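PDB 4GF3: putative yopH targeting protein from Yersinia pestis, which probably binds the effector YopH as its type III secretion chaperone, SycH, and assists its targeting for secretion. Local coordinates for residues Ile79-Ser93 against Ser107-Leu119. Residues are numbered along the deposited sequence; the frame is centred on the assembly and turned at random.
Sequences IRCALDKDDHWLLWS and SVLTSLVDKAVTL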
loop_
_atom_site.group_PDB
_atom_site.type_symbol
_atom_site.label_atom_id
_atom_site.label_comp_id
_atom_site.label_asym_id
_atom_site.label_seq_id
_atom_site.Cartn_x
_atom_site.Cartn_y
_atom_site.Cartn_z
ATOM N N ILE A 79 -3.010 -1.781 9.115
ATOM C CA ILE A 79 -1.916 -2.438 8.417
ATOM C C ILE A 79 -1.758 -3.868 8.939
ATOM O O ILE A 79 -1.559 -4.072 10.154
ATOM C CB ILE A 79 -0.575 -1.715 8.657
ATOM C CG1 ILE A 79 -0.601 -0.239 8.209
ATOM C CG2 ILE A 79 0.537 -2.464 7.953
ATOM C CD1 ILE A 79 -1.180 -0.001 6.820
ATOM N N ARG A 80 -1.841 -4.842 8.053
ATOM C CA ARG A 80 -1.663 -6.219 8.391
ATOM C C ARG A 80 -0.363 -6.724 7.765
ATOM O O ARG A 80 0.118 -6.169 6.756
ATOM C CB ARG A 80 -2.812 -7.048 7.865
ATOM C CG ARG A 80 -4.195 -6.504 8.281
ATOM C CD ARG A 80 -4.390 -6.588 9.787
ATOM N NE ARG A 80 -5.776 -6.356 10.194
ATOM C CZ ARG A 80 -6.139 -6.300 11.461
ATOM N NH1 ARG A 80 -5.202 -6.408 12.443
ATOM N NH2 ARG A 80 -7.416 -6.102 11.785
ATOM N N CYS A 81 0.101 -7.872 8.261
ATOM C CA CYS A 81 1.447 -8.377 7.871
ATOM C C CYS A 81 1.368 -9.838 7.588
ATOM O O CYS A 81 0.885 -10.587 8.412
ATOM C CB CYS A 81 2.491 -8.119 8.942
ATOM S SG CYS A 81 2.527 -6.441 9.669
ATOM N N ALA A 82 1.805 -10.224 6.401
ATOM C CA ALA A 82 1.973 -11.605 5.986
ATOM C C ALA A 82 3.471 -11.893 5.809
ATOM O O ALA A 82 4.291 -10.984 5.708
ATOM C CB ALA A 82 1.284 -11.864 4.652
ATOM N N LEU A 83 3.810 -13.159 5.673
ATOM C CA LEU A 83 5.138 -13.508 5.189
ATOM C C LEU A 83 5.049 -14.162 3.850
ATOM O O LEU A 83 4.239 -15.091 3.616
ATOM C CB LEU A 83 5.862 -14.476 6.134
ATOM C CG LEU A 83 6.217 -13.933 7.503
ATOM C CD1 LEU A 83 6.630 -15.107 8.359
ATOM C CD2 LEU A 83 7.345 -12.927 7.442
ATOM N N ASP A 84 5.951 -13.754 2.999
ATOM C CA ASP A 84 6.141 -14.449 1.762
ATOM C C ASP A 84 7.035 -15.658 1.868
ATOM O O ASP A 84 7.528 -16.048 2.948
ATOM C CB ASP A 84 6.524 -13.475 0.664
ATOM C CG ASP A 84 8.008 -13.147 0.635
ATOM O OD1 ASP A 84 8.850 -13.745 1.342
ATOM O OD2 ASP A 84 8.285 -12.191 -0.064
ATOM N N LYS A 85 7.218 -16.336 0.749
ATOM C CA LYS A 85 7.837 -17.664 0.788
ATOM C C LYS A 85 9.310 -17.615 1.178
ATOM O O LYS A 85 9.948 -18.664 1.457
ATOM C CB LYS A 85 7.715 -18.340 -0.569
ATOM C CG LYS A 85 8.461 -17.626 -1.663
ATOM C CD LYS A 85 8.601 -18.528 -2.884
ATOM C CE LYS A 85 8.587 -17.672 -4.145
ATOM N NZ LYS A 85 8.133 -18.483 -5.308
ATOM N N ASP A 86 9.843 -16.390 1.159
ATOM C CA ASP A 86 11.214 -16.163 1.504
ATOM C C ASP A 86 11.411 -15.429 2.840
ATOM O O ASP A 86 12.484 -14.939 3.140
ATOM C CB ASP A 86 11.848 -15.479 0.321
ATOM C CG ASP A 86 11.916 -16.441 -0.895
ATOM O OD1 ASP A 86 12.234 -17.648 -0.666
ATOM O OD2 ASP A 86 11.623 -15.996 -2.040
ATOM N N ASP A 87 10.364 -15.431 3.640
ATOM C CA ASP A 87 10.390 -14.884 4.980
ATOM C C ASP A 87 10.501 -13.330 4.930
ATOM O O ASP A 87 10.878 -12.723 5.935
ATOM C CB ASP A 87 11.523 -15.496 5.822
ATOM C CG ASP A 87 11.373 -17.021 6.019
ATOM O OD1 ASP A 87 10.295 -17.585 5.705
ATOM O OD2 ASP A 87 12.309 -17.643 6.525
ATOM N N HIS A 88 10.202 -12.729 3.781
ATOM C CA HIS A 88 9.981 -11.272 3.746
ATOM C C HIS A 88 8.594 -10.928 4.176
ATOM O O HIS A 88 7.585 -11.567 3.801
ATOM C CB HIS A 88 10.230 -10.628 2.391
ATOM C CG HIS A 88 11.676 -10.531 2.042
ATOM N ND1 HIS A 88 12.275 -9.363 1.616
ATOM C CD2 HIS A 88 12.643 -11.466 2.075
ATOM C CE1 HIS A 88 13.548 -9.600 1.362
ATOM N NE2 HIS A 88 13.805 -10.866 1.660
ATOM N N TRP A 89 8.542 -9.842 4.918
ATOM C CA TRP A 89 7.289 -9.265 5.313
ATOM C C TRP A 89 6.573 -8.684 4.106
ATOM O O TRP A 89 7.177 -8.014 3.257
ATOM C CB TRP A 89 7.503 -8.181 6.348
ATOM C CG TRP A 89 7.934 -8.741 7.667
ATOM C CD1 TRP A 89 9.154 -8.597 8.308
ATOM C CD2 TRP A 89 7.107 -9.495 8.547
ATOM N NE1 TRP A 89 9.117 -9.216 9.527
ATOM C CE2 TRP A 89 7.872 -9.770 9.702
ATOM C CE3 TRP A 89 5.796 -9.931 8.479
ATOM C CZ2 TRP A 89 7.360 -10.518 10.777
ATOM C CZ3 TRP A 89 5.291 -10.694 9.551
ATOM C CH2 TRP A 89 6.071 -10.942 10.681
ATOM N N LEU A 90 5.287 -8.955 4.061
ATOM C CA LEU A 90 4.396 -8.365 3.075
ATOM C C LEU A 90 3.336 -7.610 3.878
ATOM O O LEU A 90 2.502 -8.227 4.564
ATOM C CB LEU A 90 3.747 -9.459 2.238
ATOM C CG LEU A 90 3.108 -9.032 0.893
ATOM C CD1 LEU A 90 2.845 -10.272 0.062
ATOM C CD2 LEU A 90 1.833 -8.216 1.055
ATOM N N LEU A 91 3.359 -6.284 3.751
ATOM C CA LEU A 91 2.568 -5.365 4.572
ATOM C C LEU A 91 1.407 -4.883 3.723
ATOM O O LEU A 91 1.576 -4.564 2.506
ATOM C CB LEU A 91 3.427 -4.207 5.024
ATOM C CG LEU A 91 4.758 -4.523 5.705
ATOM C CD1 LEU A 91 5.438 -3.219 6.076
ATOM C CD2 LEU A 91 4.515 -5.439 6.878
ATOM N N TRP A 92 0.199 -4.858 4.286
ATOM C CA TRP A 92 -0.935 -4.653 3.451
ATOM C C TRP A 92 -2.125 -4.059 4.228
ATOM O O TRP A 92 -2.255 -4.141 5.473
ATOM C CB TRP A 92 -1.378 -5.929 2.701
ATOM C CG TRP A 92 -1.834 -7.056 3.613
ATOM C CD1 TRP A 92 -1.052 -8.084 4.083
ATOM C CD2 TRP A 92 -3.178 -7.339 4.072
ATOM N NE1 TRP A 92 -1.818 -8.997 4.752
ATOM C CE2 TRP A 92 -3.102 -8.525 4.854
ATOM C CE3 TRP A 92 -4.427 -6.659 3.974
ATOM C CZ2 TRP A 92 -4.230 -9.079 5.474
ATOM C CZ3 TRP A 92 -5.524 -7.184 4.618
ATOM C CH2 TRP A 92 -5.421 -8.398 5.337
ATOM N N SER A 93 -2.942 -3.355 3.483
ATOM C CA SER A 93 -4.219 -2.858 4.039
ATOM C C SER A 93 -5.301 -3.053 2.982
ATOM O O SER A 93 -5.063 -2.909 1.753
ATOM C CB SER A 93 -4.177 -1.370 4.466
ATOM O OG SER A 93 -5.362 -1.033 5.179
ATOM N N SER A 107 -2.487 8.153 4.310
ATOM C CA SER A 107 -2.108 7.645 5.657
ATOM C C SER A 107 -1.686 6.194 5.633
ATOM O O SER A 107 -0.749 5.800 6.337
ATOM C CB SER A 107 -3.243 7.761 6.697
ATOM O OG SER A 107 -3.530 9.092 6.938
ATOM N N VAL A 108 -2.412 5.382 4.884
ATOM C CA VAL A 108 -2.032 3.974 4.652
ATOM C C VAL A 108 -0.639 3.877 4.061
ATOM O O VAL A 108 0.221 3.137 4.523
ATOM C CB VAL A 108 -3.070 3.255 3.742
ATOM C CG1 VAL A 108 -2.586 1.891 3.303
ATOM C CG2 VAL A 108 -4.355 3.073 4.520
ATOM N N LEU A 109 -0.398 4.700 3.060
ATOM C CA LEU A 109 0.903 4.660 2.411
ATOM C C LEU A 109 2.040 4.971 3.415
ATOM O O LEU A 109 3.085 4.283 3.509
ATOM C CB LEU A 109 0.897 5.610 1.223
ATOM C CG LEU A 109 2.228 5.613 0.437
ATOM C CD1 LEU A 109 1.996 5.847 -1.046
ATOM C CD2 LEU A 109 3.182 6.645 0.982
ATOM N N THR A 110 1.842 6.032 4.160
ATOM C CA THR A 110 2.875 6.449 5.140
ATOM C C THR A 110 2.996 5.426 6.285
ATOM O O THR A 110 4.067 5.212 6.813
ATOM C CB THR A 110 2.655 7.889 5.662
ATOM O OG1 THR A 110 1.330 8.045 6.174
ATOM C CG2 THR A 110 2.824 8.847 4.576
ATOM N N SER A 111 1.912 4.779 6.646
ATOM C CA SER A 111 1.944 3.734 7.705
ATOM C C SER A 111 2.638 2.460 7.229
ATOM O O SER A 111 3.384 1.812 7.983
ATOM C CB SER A 111 0.535 3.412 8.172
ATOM O OG SER A 111 0.013 4.527 8.875
ATOM N N LEU A 112 2.400 2.129 5.970
ATOM C CA LEU A 112 3.061 0.974 5.347
ATOM C C LEU A 112 4.562 1.175 5.398
ATOM O O LEU A 112 5.321 0.303 5.877
ATOM C CB LEU A 112 2.595 0.823 3.882
ATOM C CG LEU A 112 1.226 0.233 3.630
ATOM C CD1 LEU A 112 0.752 0.294 2.181
ATOM C CD2 LEU A 112 1.123 -1.206 4.121
ATOM N N VAL A 113 4.993 2.361 4.919
ATOM C CA VAL A 113 6.408 2.721 4.893
ATOM C C VAL A 113 6.985 2.726 6.295
ATOM O O VAL A 113 8.080 2.209 6.535
ATOM C CB VAL A 113 6.620 4.082 4.153
ATOM C CG1 VAL A 113 8.018 4.623 4.397
ATOM C CG2 VAL A 113 6.348 3.868 2.657
ATOM N N ASP A 114 6.257 3.294 7.243
ATOM C CA ASP A 114 6.759 3.330 8.626
ATOM C C ASP A 114 6.931 1.922 9.241
ATOM O O ASP A 114 7.871 1.671 9.994
ATOM C CB ASP A 114 5.812 4.162 9.522
ATOM C CG ASP A 114 5.992 5.695 9.371
ATOM O OD1 ASP A 114 7.073 6.190 9.003
ATOM O OD2 ASP A 114 5.022 6.414 9.682
ATOM N N LYS A 115 6.015 1.026 8.930
ATOM C CA LYS A 115 6.042 -0.373 9.418
ATOM C C LYS A 115 7.243 -1.083 8.851
ATOM O O LYS A 115 7.970 -1.732 9.608
ATOM C CB LYS A 115 4.768 -1.127 9.062
ATOM C CG LYS A 115 4.536 -2.481 9.781
ATOM C CD LYS A 115 4.563 -2.426 11.304
ATOM C CE LYS A 115 4.202 -3.757 11.937
ATOM N NZ LYS A 115 4.097 -3.712 13.427
ATOM N N ALA A 116 7.487 -0.873 7.556
ATOM C CA ALA A 116 8.641 -1.419 6.894
ATOM C C ALA A 116 9.968 -1.000 7.556
ATOM O O ALA A 116 10.815 -1.826 7.871
ATOM C CB ALA A 116 8.577 -1.044 5.445
ATOM N N VAL A 117 10.100 0.294 7.821
ATOM C CA VAL A 117 11.197 0.824 8.597
ATOM C C VAL A 117 11.243 0.190 10.013
ATOM O O VAL A 117 12.255 -0.402 10.361
ATOM C CB VAL A 117 11.130 2.373 8.648
ATOM C CG1 VAL A 117 12.159 2.907 9.619
ATOM C CG2 VAL A 117 11.296 2.957 7.243
ATOM N N THR A 118 10.168 0.270 10.793
ATOM C CA THR A 118 10.135 -0.338 12.120
ATOM C C THR A 118 10.515 -1.834 12.133
ATOM O O THR A 118 11.181 -2.283 13.052
ATOM C CB THR A 118 8.787 -0.170 12.901
ATOM O OG1 THR A 118 7.785 -1.049 12.392
ATOM C CG2 THR A 118 8.302 1.279 12.910
ATOM N N LEU A 119 10.101 -2.588 11.130
ATOM C CA LEU A 119 10.502 -3.960 10.996
ATOM C C LEU A 119 11.905 -3.989 10.394
ATOM O O LEU A 119 12.461 -5.062 10.297
ATOM C CB LEU A 119 9.496 -4.709 10.086
ATOM C CG LEU A 119 8.119 -4.951 10.728
ATOM C CD1 LEU A 119 7.129 -5.555 9.751
ATOM C CD2 LEU A 119 8.172 -5.874 11.920
#
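Leu91 of strand 88-93 pushes its side chain against helix 107-118, and the side chains meet by van der Waals packing, with no hydrogen bond between the segments. With CG anti to its own carbonyl carbon (chi1 -52°), Leu91 lays CD1 on the helix backbone, 3.4 Å from Ala116 N, and against Lys115 CB, while CD2 touches Leu119 CD1, the two leucine side chains running in opposite directions. Beside it, Leu112 CD2 lies 3.9 Å from Leu91 CB and 3.7 Å from Ile79 CD1; Ile79 also sets CG1 on Ser111 CB. Farther along, Val108 CG1 meets Ser93 CB at 3.8 Å, Ser93 OG being hydrogen-bonded to Val78 O. Strand and helix run nearly antiparallel (158°), their axes 8.8 Å apart, in the alpha-beta sandwich of CesT-type secretion chaperones: the helix packs on a sheet in which strand 88-96 lies between strands 47-56 and 80-83. One CH-pi contact joins Leu119 to the hairpin: its CD1 sits over the five-membered ring of Trp89, 3.9 Å from its centroid, with Leu83 CD2 against the opposite face and Trp89 NE1 hydrogen-bonded to Gln62. Lys115 contributes its aliphatic chain; the bend at chi2 (55°) carries CE to 3.9 Å from Cys81 SG.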